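Local coordinates for protein tetraacyldisaccharide 4'-kinase (Aquifex aeolicus, PDB 4EHX) that probably transfers the gamma-phosphate of ATP to the 4'-position of a tetraacyldisaccharide 1-phosphate, forming lipid IVA in lipid A biosynthesis, at residues 42-47 with 151-156. Numbering follows the deposited sequence.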
loop_
_atom_site.group_PDB
_atom_site.type_symbol
_atom_site.label_atom_id
_atom_site.label_comp_id
_atom_site.label_asym_id
_atom_site.label_seq_id
_atom_site.Cartn_x
_atom_site.Cartn_y
_atom_site.Cartn_z
ATOM N N GLY A 42 -8.158 -1.792 0.252
ATOM C CA GLY A 42 -8.207 -1.114 -1.018
ATOM C C GLY A 42 -8.609 0.342 -0.909
ATOM O O GLY A 42 -8.871 0.869 0.180
ATOM N N ASN A 43 -8.652 0.999 -2.050
ATOM C CA ASN A 43 -9.148 2.365 -2.087
ATOM C C ASN A 43 -9.775 2.680 -3.443
ATOM O O ASN A 43 -9.841 1.817 -4.336
ATOM C CB ASN A 43 -8.064 3.361 -1.697
ATOM C CG ASN A 43 -7.166 3.704 -2.843
ATOM O OD1 ASN A 43 -6.784 2.830 -3.619
ATOM N ND2 ASN A 43 -6.836 4.983 -2.978
ATOM N N LEU A 44 -10.265 3.899 -3.587
ATOM C CA LEU A 44 -11.026 4.261 -4.774
ATOM C C LEU A 44 -10.184 5.026 -5.778
ATOM O O LEU A 44 -10.560 5.143 -6.934
ATOM C CB LEU A 44 -12.246 5.110 -4.389
ATOM C CG LEU A 44 -13.383 4.402 -3.664
ATOM C CD1 LEU A 44 -14.555 5.348 -3.496
ATOM C CD2 LEU A 44 -13.807 3.180 -4.450
ATOM N N SER A 45 -9.047 5.561 -5.343
ATOM C CA SER A 45 -8.310 6.489 -6.190
ATOM C C SER A 45 -6.868 6.084 -6.451
ATOM O O SER A 45 -6.262 5.329 -5.687
ATOM C CB SER A 45 -8.309 7.882 -5.557
ATOM O OG SER A 45 -7.801 7.819 -4.236
ATOM N N VAL A 46 -6.327 6.596 -7.548
ATOM C CA VAL A 46 -4.889 6.574 -7.754
ATOM C C VAL A 46 -4.285 7.694 -6.902
ATOM O O VAL A 46 -4.976 8.653 -6.556
ATOM C CB VAL A 46 -4.542 6.771 -9.233
ATOM C CG1 VAL A 46 -5.233 5.707 -10.061
ATOM C CG2 VAL A 46 -4.952 8.162 -9.702
ATOM N N GLY A 47 -3.010 7.566 -6.546
ATOM C CA GLY A 47 -2.350 8.563 -5.717
ATOM C C GLY A 47 -2.104 8.052 -4.308
ATOM O O GLY A 47 -2.530 6.949 -3.970
ATOM N N ASN A 151 -14.160 -6.517 3.711
ATOM C CA ASN A 151 -13.820 -5.621 2.615
ATOM C C ASN A 151 -13.524 -4.246 3.181
ATOM O O ASN A 151 -14.445 -3.500 3.510
ATOM C CB ASN A 151 -14.995 -5.545 1.625
ATOM C CG ASN A 151 -14.554 -5.128 0.248
ATOM O OD1 ASN A 151 -13.374 -5.210 -0.079
ATOM N ND2 ASN A 151 -15.495 -4.679 -0.573
ATOM N N ILE A 152 -12.246 -3.921 3.318
ATOM C CA ILE A 152 -11.844 -2.673 3.957
ATOM C C ILE A 152 -11.496 -1.632 2.907
ATOM O O ILE A 152 -10.643 -1.861 2.048
ATOM C CB ILE A 152 -10.643 -2.872 4.878
ATOM C CG1 ILE A 152 -10.963 -3.938 5.936
ATOM C CG2 ILE A 152 -10.276 -1.527 5.549
ATOM C CD1 ILE A 152 -9.759 -4.265 6.890
ATOM N N LEU A 153 -12.173 -0.492 2.968
ATOM C CA LEU A 153 -11.948 0.569 2.000
ATOM C C LEU A 153 -11.352 1.773 2.687
ATOM O O LEU A 153 -11.909 2.281 3.667
ATOM C CB LEU A 153 -13.271 0.990 1.353
ATOM C CG LEU A 153 -13.149 2.144 0.346
ATOM C CD1 LEU A 153 -12.381 1.705 -0.892
ATOM C CD2 LEU A 153 -14.553 2.703 -0.044
ATOM N N LEU A 154 -10.232 2.245 2.160
ATOM C CA LEU A 154 -9.603 3.465 2.674
ATOM C C LEU A 154 -10.100 4.637 1.865
ATOM O O LEU A 154 -10.164 4.561 0.630
ATOM C CB LEU A 154 -8.078 3.384 2.553
ATOM C CG LEU A 154 -7.343 2.679 3.702
ATOM C CD1 LEU A 154 -7.867 1.269 3.933
ATOM C CD2 LEU A 154 -5.840 2.647 3.390
ATOM N N LEU A 155 -10.431 5.718 2.562
ATOM C CA LEU A 155 -10.920 6.944 1.943
ATOM C C LEU A 155 -10.182 8.133 2.516
ATOM O O LEU A 155 -10.107 8.276 3.735
ATOM C CB LEU A 155 -12.398 7.146 2.274
ATOM C CG LEU A 155 -13.548 6.612 1.428
ATOM C CD1 LEU A 155 -14.821 7.186 2.028
ATOM C CD2 LEU A 155 -13.424 6.995 -0.051
ATOM N N LYS A 156 -9.666 9.007 1.659
ATOM C CA LYS A 156 -9.168 10.296 2.147
ATOM C C LYS A 156 -10.116 11.431 1.781
ATOM O O LYS A 156 -10.918 11.317 0.848
ATOM C CB LYS A 156 -7.759 10.582 1.633
ATOM C CG LYS A 156 -7.665 10.673 0.142
ATOM C CD LYS A 156 -6.227 10.746 -0.307
ATOM C CE LYS A 156 -6.142 10.636 -1.813
ATOM N NZ LYS A 156 -4.728 10.622 -2.270
HETATM O O HOH W 1 -10.406 5.708 -1.679
HETATM O O HOH W 2 -5.453 7.843 -2.832
HETATM O O HOH W 3 -5.687 10.919 -4.993
#
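Asn-43 touches Leu-154 through CB, which lies 3.4 Å from Leu-154 O; its carboxamide is the flat side-chain group here. Asn-43 CG sits between the backbone N and the carbonyl carbon (chi1 83°), and from there the amide reaches Ser-45 O. Asn-43 ND2 donates to Ser-45 O at 2.8 Å. This bond is bent, with the acceptor tilted 24° out of the amide plane. Asn-43 OD1 takes a weak hydrogen bond from Arg-171. The backbone of Gly-42 joins the two strands in parallel: its N donates to Ile-152 O, and its O takes a nearly straight bond from Leu-154 N at 2.8 Å. Beyond it the chains part. Water 1 bridges the gap, accepting from Leu-44 N and donating to Leu-154 O. This is the start of the P-loop, where strand 38-43 of the kinase core runs into the predicted ATP-binding residues Ser-45 to Thr-52. On the face of Leu-153, CD1 lies 3.5 Å from Asn-43 CA and 4.0 Å from Leu-44 CG. The side chains of Leu-44 and Leu-153 cross at about a right angle. Leu-44 CD1 also meets Leu-155 CD2 at 4.0 Å. An alanine in place of Leu-44 would probably leave a gap beside both leucine side chains. The side chain of Lys-156, extended beyond CG, brings NZ to the P-loop backbone. Its NZ donates to Gly-48 O and to water 3, which donates to Val-46 O. Water 2 donates to Ser-45 OG at 2.7 Å, and that hydroxyl also bonds Asp-159.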